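Local coordinates for RNA-binding protein Smaug (Drosophila melanogaster, PDB 1OXJ) that recognises RNA through its SAM domain, which is joined to a helical PHAT domain in the same RNA-binding fragment, at residues M4-I10 with F26-Y31; I10-S16 with V94-M98. One frame throughout, in Å; residues are numbered along the deposited sequence.

Interaction 1 (M4-I10 with F26-Y31); sequences MVGMSGI and FKNMTY
Met7 reaches from one loop over the backbone of the other, its CE 3.9 Å from both Met29 O and Thr30 O and 4.2 Å from Phe26 CD2 at the ring edge; an m, m rotamer folds it there. Two successive turns shape its own loop: type II over Met4 to Met7, with Gly6 at positive phi (78/3), then type I over Met7 to Ile10, delivering Gly9 as N-cap of helix 10-16. Residues 26-29 make a tight turn closed by a Met29 N to Phe26 O hydrogen bond (2.9 Å); Met29 and Thr30, the N-cap, then extend into helix 31-34 of the SAM domain. CA pairs Met4–Thr30 (6.0 Å) and Gly6–Tyr31 (5.9 Å) set the register. Ile10 (t, p) lays CD1 over the Phe26 face, a CH-pi contact 4.1 Å from the centroid, while Met4 SD meets Thr30 CG2 at 3.6 Å. One water accepts from Tyr31 N (2.9 Å) and donates to Val5 O (2.8 Å); polar linkage between these loops is thus water-mediated, and the direct contacts are van der Waals.

Interaction 2 (I10-S16 with V94-M98); sequences IGLWLKS and VLTPM
Where a loop meets a helix, shape can replace strand-like pairing, and here the fit rests on one knob and one flat surface. Residues 10-16 form a helical segment; residues 94-98 turn at Leu95 (-95/-5) and then extend through Thr96 and Pro97. CA atoms approach most closely at Trp13–Leu95 (5.4 Å) and Ile10–Pro97 (6.0 Å). The Leu95 side chain (m, t) is the knob: its CD1 settles against the helix between Leu12 CD1 at 3.3 Å and Ser16 CB at 3.8 Å, one helical turn apart. Leu95 O lies 3.3 Å from Trp13 CB. This joins the SAM domain to the PHAT region, with Trp13 also touching Ile59 and Leu62 of helix 49-77. The indole, held out by a t chi1, offers a face on which the loop lies: Pro97 CD sits 3.9 Å from the centroid of the five-membered ring and Thr96 CA 4.1 Å, both CH-pi contacts, while Thr96 CG2 passes Trp13 NE1 at 3.5 Å. Beside the six-membered part of the indole, Ile10 CD1 abuts Pro97 CG at 4.0 Å. On the helix, Ser16 OG donates to Trp13 O (2.5 Å); on the loop, Thr96 OG1 bonds Ile93 O.

Overall arrangement
Starting at the N terminus, the 4-10 loop leads through Ile10, which both contacts share, into helix 10-16. The chain then returns at residues 26-31, where interaction 1 closes a short loop of 15 intervening residues within the SAM domain. It continues along helix 49-77, which spans the SAM and PHAT sequence ranges, and after helix 83-91 reaches residues 94-98, where interaction 2 closes a far longer loop. The segments alternate, so the two loops cross. The centres of interactions 1 and 2 lie about 10 Å apart, and the contacts touch directly: Pro97 CB is 3.4 Å from Gly6 O, and Pro97 O is 3.5 Å from Tyr31 CE1. A local closure and an interdomain one thereby meet around one helix start.

Interaction 1 (M4-I10 with F26-Y31)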
ATOM      1  N   MET A   4     -16.102  -7.470   3.951  1.00 60.37           N
ATOM      2  CA  MET A   4     -15.581  -7.838   5.260  1.00 57.54           C
ATOM      3  C   MET A   4     -14.255  -7.154   5.593  1.00 52.90           C
ATOM      4  O   MET A   4     -13.687  -6.429   4.779  1.00 51.02           O
ATOM      5  CB  MET A   4     -15.428  -9.357   5.361  1.00 60.66           C
ATOM      6  CG  MET A   4     -15.209  -9.846   6.786  1.00 65.09           C
ATOM      7  SD  MET A   4     -15.117 -11.635   6.932  1.00 70.63           S
ATOM      8  CE  MET A   4     -16.789 -12.021   7.509  1.00 69.13           C
ATOM      9  N   VAL A   5     -13.773  -7.403   6.804  1.00 49.03           N
ATOM     10  CA  VAL A   5     -12.538  -6.812   7.304  1.00 45.30           C
ATOM     11  C   VAL A   5     -11.375  -6.808   6.313  1.00 43.68           C
ATOM     12  O   VAL A   5     -11.003  -7.850   5.775  1.00 43.80           O
ATOM     13  CB  VAL A   5     -12.082  -7.535   8.586  1.00 45.56           C
ATOM     14  CG1 VAL A   5     -10.894  -6.811   9.202  1.00 43.92           C
ATOM     15  CG2 VAL A   5     -13.244  -7.620   9.576  1.00 46.23           C
ATOM     16  N   GLY A   6     -10.806  -5.624   6.085  1.00 39.89           N
ATOM     17  CA  GLY A   6      -9.671  -5.495   5.191  1.00 38.37           C
ATOM     18  C   GLY A   6      -9.963  -5.506   3.702  1.00 37.07           C
ATOM     19  O   GLY A   6      -9.038  -5.434   2.889  1.00 36.98           O
ATOM     20  N   MET A   7     -11.236  -5.576   3.329  1.00 35.68           N
ATOM     21  CA  MET A   7     -11.587  -5.616   1.915  1.00 35.19           C
ATOM     22  C   MET A   7     -12.362  -4.410   1.386  1.00 36.86           C
ATOM     23  O   MET A   7     -12.799  -4.409   0.237  1.00 36.41           O
ATOM     24  CB  MET A   7     -12.360  -6.907   1.639  1.00 32.95           C
ATOM     25  CG  MET A   7     -11.509  -8.167   1.884  1.00 32.93           C
ATOM     26  SD  MET A   7     -10.148  -8.367   0.707  1.00 19.05           S
ATOM     27  CE  MET A   7     -10.910  -9.490  -0.337  1.00 30.58           C
ATOM     28  N   SER A   8     -12.513  -3.374   2.209  1.00 38.87           N
ATOM     29  CA  SER A   8     -13.252  -2.187   1.790  1.00 40.18           C
ATOM     30  C   SER A   8     -12.621  -1.477   0.601  1.00 39.15           C
ATOM     31  O   SER A   8     -13.310  -0.799  -0.154  1.00 40.24           O
ATOM     32  CB  SER A   8     -13.400  -1.200   2.957  1.00 40.98           C
ATOM     33  OG  SER A   8     -12.149  -0.654   3.334  1.00 44.86           O
ATOM     34  N   GLY A   9     -11.317  -1.640   0.417  1.00 37.55           N
ATOM     35  CA  GLY A   9     -10.664  -0.978  -0.702  1.00 36.30           C
ATOM     36  C   GLY A   9     -10.430  -1.853  -1.919  1.00 35.35           C
ATOM     37  O   GLY A   9      -9.670  -1.484  -2.821  1.00 35.49           O
ATOM     38  N   ILE A  10     -11.095  -3.000  -1.967  1.00 35.10           N
ATOM     39  CA  ILE A  10     -10.914  -3.915  -3.087  1.00 35.62           C
ATOM     40  C   ILE A  10     -11.255  -3.286  -4.432  1.00 34.52           C
ATOM     41  O   ILE A  10     -10.533  -3.474  -5.408  1.00 32.23           O
ATOM     42  CB  ILE A  10     -11.749  -5.202  -2.900  1.00 37.41           C
ATOM     43  CG1 ILE A  10     -11.316  -6.245  -3.930  1.00 40.08           C
ATOM     44  CG2 ILE A  10     -13.232  -4.897  -3.005  1.00 41.15           C
ATOM     45  CD1 ILE A  10      -9.871  -6.720  -3.726  1.00 37.77           C
ATOM     46  N   PHE A  26     -15.015 -10.955  -5.807  1.00 34.70           N
ATOM     47  CA  PHE A  26     -14.664 -10.761  -4.394  1.00 35.61           C
ATOM     48  C   PHE A  26     -15.837 -10.559  -3.425  1.00 38.30           C
ATOM     49  O   PHE A  26     -15.634 -10.438  -2.217  1.00 36.33           O
ATOM     50  CB  PHE A  26     -13.690  -9.578  -4.272  1.00 33.34           C
ATOM     51  CG  PHE A  26     -12.421  -9.761  -5.054  1.00 33.05           C
ATOM     52  CD1 PHE A  26     -12.405  -9.578  -6.442  1.00 32.08           C
ATOM     53  CD2 PHE A  26     -11.254 -10.177  -4.417  1.00 31.75           C
ATOM     54  CE1 PHE A  26     -11.248  -9.811  -7.180  1.00 31.50           C
ATOM     55  CE2 PHE A  26     -10.081 -10.417  -5.149  1.00 32.19           C
ATOM     56  CZ  PHE A  26     -10.078 -10.235  -6.529  1.00 32.77           C
ATOM     57  N   LYS A  27     -17.056 -10.547  -3.962  1.00 40.72           N
ATOM     58  CA  LYS A  27     -18.295 -10.345  -3.201  1.00 44.45           C
ATOM     59  C   LYS A  27     -18.275 -10.586  -1.687  1.00 46.30           C
ATOM     60  O   LYS A  27     -18.330  -9.639  -0.893  1.00 48.89           O
ATOM     61  CB  LYS A  27     -19.424 -11.178  -3.825  1.00 46.50           C
ATOM     62  CG  LYS A  27     -20.773 -11.039  -3.128  1.00 49.53           C
ATOM     63  CD  LYS A  27     -21.227  -9.579  -3.005  1.00 52.06           C
ATOM     64  CE  LYS A  27     -21.433  -8.914  -4.365  1.00 54.23           C
ATOM     65  NZ  LYS A  27     -20.143  -8.690  -5.093  1.00 56.83           N
ATOM     66  N   ASN A  28     -18.229 -11.842  -1.274  1.00 46.38           N
ATOM     67  CA  ASN A  28     -18.209 -12.119   0.161  1.00 46.28           C
ATOM     68  C   ASN A  28     -16.893 -12.753   0.566  1.00 44.46           C
ATOM     69  O   ASN A  28     -16.813 -13.451   1.580  1.00 45.17           O
ATOM     70  CB  ASN A  28     -19.356 -13.048   0.543  1.00 47.76           C
ATOM     71  CG  ASN A  28     -20.704 -12.381   0.419  1.00 50.13           C
ATOM     72  OD1 ASN A  28     -20.932 -11.306   0.984  1.00 49.78           O
ATOM     73  ND2 ASN A  28     -21.613 -13.014  -0.319  1.00 50.06           N
ATOM     74  N   MET A  29     -15.862 -12.499  -0.233  1.00 40.30           N
ATOM     75  CA  MET A  29     -14.545 -13.059   0.024  1.00 37.14           C
ATOM     76  C   MET A  29     -13.889 -12.374   1.208  1.00 33.99           C
ATOM     77  O   MET A  29     -13.974 -11.153   1.355  1.00 34.06           O
ATOM     78  CB  MET A  29     -13.652 -12.893  -1.216  1.00 32.71           C
ATOM     79  CG  MET A  29     -12.381 -13.735  -1.190  1.00 32.13           C
ATOM     80  SD  MET A  29     -11.497 -13.689  -2.774  1.00 20.52           S
ATOM     81  CE  MET A  29     -12.592 -14.405  -3.759  1.00 23.26           C
ATOM     82  N   THR A  30     -13.243 -13.164   2.057  1.00 31.36           N
ATOM     83  CA  THR A  30     -12.543 -12.600   3.202  1.00 32.16           C
ATOM     84  C   THR A  30     -11.125 -12.286   2.759  1.00 30.99           C
ATOM     85  O   THR A  30     -10.651 -12.780   1.728  1.00 30.38           O
ATOM     86  CB  THR A  30     -12.447 -13.584   4.368  1.00 33.09           C
ATOM     87  OG1 THR A  30     -11.576 -14.665   4.003  1.00 31.07           O
ATOM     88  CG2 THR A  30     -13.820 -14.117   4.716  1.00 34.51           C
ATOM     89  N   TYR A  31     -10.446 -11.478   3.559  1.00 28.64           N
ATOM     90  CA  TYR A  31      -9.085 -11.092   3.276  1.00 27.53           C
ATOM     91  C   TYR A  31      -8.192 -12.335   3.135  1.00 27.58           C
ATOM     92  O   TYR A  31      -7.430 -12.460   2.175  1.00 28.87           O
ATOM     93  CB  TYR A  31      -8.597 -10.191   4.399  1.00 25.64           C
ATOM     94  CG  TYR A  31      -7.172  -9.751   4.259  1.00 26.83           C
ATOM     95  CD1 TYR A  31      -6.844  -8.574   3.586  1.00 27.22           C
ATOM     96  CD2 TYR A  31      -6.147 -10.498   4.821  1.00 26.40           C
ATOM     97  CE1 TYR A  31      -5.526  -8.154   3.491  1.00 26.14           C
ATOM     98  CE2 TYR A  31      -4.827 -10.088   4.730  1.00 26.51           C
ATOM     99  CZ  TYR A  31      -4.522  -8.919   4.069  1.00 28.96           C
ATOM    100  OH  TYR A  31      -3.214  -8.503   4.014  1.00 30.64           O
TER
HETATM  101  O   HOH W   1     -11.672 -10.537   6.002  1.00 31.57           O

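Interaction 2 (I10-S16 with V94-M98)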
ATOM      1  N   ILE A  10     -11.095  -3.000  -1.967  1.00 35.10           N
ATOM      2  CA  ILE A  10     -10.914  -3.915  -3.087  1.00 35.62           C
ATOM      3  C   ILE A  10     -11.255  -3.286  -4.432  1.00 34.52           C
ATOM      4  O   ILE A  10     -10.533  -3.474  -5.408  1.00 32.23           O
ATOM      5  CB  ILE A  10     -11.749  -5.202  -2.900  1.00 37.41           C
ATOM      6  CG1 ILE A  10     -11.316  -6.245  -3.930  1.00 40.08           C
ATOM      7  CG2 ILE A  10     -13.232  -4.897  -3.005  1.00 41.15           C
ATOM      8  CD1 ILE A  10      -9.871  -6.720  -3.726  1.00 37.77           C
ATOM      9  N   GLY A  11     -12.351  -2.533  -4.486  1.00 34.40           N
ATOM     10  CA  GLY A  11     -12.742  -1.908  -5.739  1.00 33.98           C
ATOM     11  C   GLY A  11     -11.726  -0.923  -6.288  1.00 33.00           C
ATOM     12  O   GLY A  11     -11.379  -0.957  -7.473  1.00 35.61           O
ATOM     13  N   LEU A  12     -11.245  -0.036  -5.429  1.00 34.47           N
ATOM     14  CA  LEU A  12     -10.271   0.962  -5.853  1.00 34.93           C
ATOM     15  C   LEU A  12      -8.981   0.279  -6.299  1.00 34.38           C
ATOM     16  O   LEU A  12      -8.348   0.692  -7.273  1.00 33.75           O
ATOM     17  CB  LEU A  12      -9.995   1.945  -4.710  1.00 38.72           C
ATOM     18  CG  LEU A  12      -9.059   3.140  -4.975  1.00 43.38           C
ATOM     19  CD1 LEU A  12      -7.625   2.668  -5.054  1.00 46.95           C
ATOM     20  CD2 LEU A  12      -9.454   3.849  -6.273  1.00 46.41           C
ATOM     21  N   TRP A  13      -8.594  -0.777  -5.590  1.00 33.10           N
ATOM     22  CA  TRP A  13      -7.378  -1.505  -5.938  1.00 29.97           C
ATOM     23  C   TRP A  13      -7.521  -2.109  -7.332  1.00 29.99           C
ATOM     24  O   TRP A  13      -6.650  -1.942  -8.181  1.00 30.66           O
ATOM     25  CB  TRP A  13      -7.110  -2.612  -4.905  1.00 30.10           C
ATOM     26  CG  TRP A  13      -5.857  -3.413  -5.181  1.00 32.16           C
ATOM     27  CD1 TRP A  13      -4.583  -2.930  -5.302  1.00 33.67           C
ATOM     28  CD2 TRP A  13      -5.759  -4.839  -5.307  1.00 34.99           C
ATOM     29  NE1 TRP A  13      -3.694  -3.972  -5.490  1.00 35.65           N
ATOM     30  CE2 TRP A  13      -4.391  -5.151  -5.496  1.00 36.34           C
ATOM     31  CE3 TRP A  13      -6.695  -5.884  -5.275  1.00 35.73           C
ATOM     32  CZ2 TRP A  13      -3.935  -6.469  -5.651  1.00 36.63           C
ATOM     33  CZ3 TRP A  13      -6.240  -7.194  -5.431  1.00 36.53           C
ATOM     34  CH2 TRP A  13      -4.871  -7.470  -5.616  1.00 36.49           C
ATOM     35  N   LEU A  14      -8.621  -2.816  -7.571  1.00 29.61           N
ATOM     36  CA  LEU A  14      -8.842  -3.423  -8.880  1.00 30.94           C
ATOM     37  C   LEU A  14      -8.838  -2.373  -9.995  1.00 31.83           C
ATOM     38  O   LEU A  14      -8.291  -2.604 -11.077  1.00 31.00           O
ATOM     39  CB  LEU A  14     -10.166  -4.178  -8.901  1.00 30.56           C
ATOM     40  CG  LEU A  14     -10.243  -5.425  -8.019  1.00 30.45           C
ATOM     41  CD1 LEU A  14     -11.644  -6.034  -8.135  1.00 32.03           C
ATOM     42  CD2 LEU A  14      -9.195  -6.426  -8.462  1.00 28.73           C
ATOM     43  N   LYS A  15      -9.479  -1.239  -9.738  1.00 32.55           N
ATOM     44  CA  LYS A  15      -9.519  -0.157 -10.716  1.00 36.61           C
ATOM     45  C   LYS A  15      -8.098   0.296 -11.054  1.00 38.08           C
ATOM     46  O   LYS A  15      -7.805   0.677 -12.194  1.00 38.55           O
ATOM     47  CB  LYS A  15     -10.324   1.028 -10.160  1.00 39.27           C
ATOM     48  CG  LYS A  15     -11.836   0.815 -10.174  1.00 43.06           C
ATOM     49  CD  LYS A  15     -12.572   1.942  -9.466  1.00 46.76           C
ATOM     50  CE  LYS A  15     -14.083   1.805  -9.612  1.00 49.09           C
ATOM     51  NZ  LYS A  15     -14.808   2.867  -8.849  1.00 50.90           N
ATOM     52  N   SER A  16      -7.206   0.237 -10.066  1.00 37.97           N
ATOM     53  CA  SER A  16      -5.827   0.664 -10.276  1.00 37.69           C
ATOM     54  C   SER A  16      -5.026  -0.304 -11.141  1.00 39.10           C
ATOM     55  O   SER A  16      -3.992   0.065 -11.701  1.00 39.25           O
ATOM     56  CB  SER A  16      -5.117   0.864  -8.927  1.00 37.69           C
ATOM     57  OG  SER A  16      -4.669  -0.362  -8.376  1.00 36.90           O
ATOM     58  N   VAL A  94      -0.003   1.526  -1.379  1.00 28.23           N
ATOM     59  CA  VAL A  94      -1.014   2.375  -0.752  1.00 29.18           C
ATOM     60  C   VAL A  94      -2.481   2.047  -1.061  1.00 30.32           C
ATOM     61  O   VAL A  94      -3.352   2.229  -0.202  1.00 30.63           O
ATOM     62  CB  VAL A  94      -0.743   3.858  -1.061  1.00 28.80           C
ATOM     63  CG1 VAL A  94      -1.008   4.150  -2.540  1.00 28.61           C
ATOM     64  CG2 VAL A  94      -1.571   4.738  -0.130  1.00 32.53           C
ATOM     65  N   LEU A  95      -2.752   1.538  -2.257  1.00 30.73           N
ATOM     66  CA  LEU A  95      -4.128   1.203  -2.640  1.00 30.86           C
ATOM     67  C   LEU A  95      -4.504  -0.254  -2.410  1.00 31.66           C
ATOM     68  O   LEU A  95      -5.658  -0.638  -2.627  1.00 31.36           O
ATOM     69  CB  LEU A  95      -4.369   1.536  -4.113  1.00 32.87           C
ATOM     70  CG  LEU A  95      -4.106   2.983  -4.527  1.00 32.63           C
ATOM     71  CD1 LEU A  95      -4.483   3.169  -5.989  1.00 34.34           C
ATOM     72  CD2 LEU A  95      -4.900   3.931  -3.642  1.00 35.18           C
ATOM     73  N   THR A  96      -3.544  -1.072  -1.988  1.00 30.33           N
ATOM     74  CA  THR A  96      -3.823  -2.492  -1.749  1.00 30.69           C
ATOM     75  C   THR A  96      -4.665  -2.734  -0.501  1.00 29.61           C
ATOM     76  O   THR A  96      -4.637  -1.945   0.442  1.00 30.70           O
ATOM     77  CB  THR A  96      -2.516  -3.308  -1.600  1.00 28.56           C
ATOM     78  OG1 THR A  96      -1.821  -2.892  -0.416  1.00 28.97           O
ATOM     79  CG2 THR A  96      -1.620  -3.102  -2.807  1.00 28.13           C
ATOM     80  N   PRO A  97      -5.425  -3.845  -0.478  1.00 28.70           N
ATOM     81  CA  PRO A  97      -6.275  -4.198   0.661  1.00 29.50           C
ATOM     82  C   PRO A  97      -5.425  -4.426   1.901  1.00 29.21           C
ATOM     83  O   PRO A  97      -4.510  -5.256   1.895  1.00 29.55           O
ATOM     84  CB  PRO A  97      -6.965  -5.485   0.204  1.00 29.43           C
ATOM     85  CG  PRO A  97      -6.983  -5.359  -1.296  1.00 29.70           C
ATOM     86  CD  PRO A  97      -5.623  -4.781  -1.600  1.00 30.14           C
ATOM     87  N   MET A  98      -5.716  -3.670   2.955  1.00 29.51           N
ATOM     88  CA  MET A  98      -4.987  -3.783   4.206  1.00 29.29           C
ATOM     89  C   MET A  98      -5.948  -3.939   5.371  1.00 30.44           C
ATOM     90  O   MET A  98      -6.944  -3.227   5.474  1.00 29.10           O
ATOM     91  CB  MET A  98      -4.118  -2.540   4.450  1.00 29.53           C
ATOM     92  CG  MET A  98      -2.965  -2.342   3.470  1.00 31.79           C
ATOM     93  SD  MET A  98      -1.882  -0.926   3.967  1.00 26.44           S
ATOM     94  CE  MET A  98      -1.881   0.056   2.462  1.00 32.17           C
TER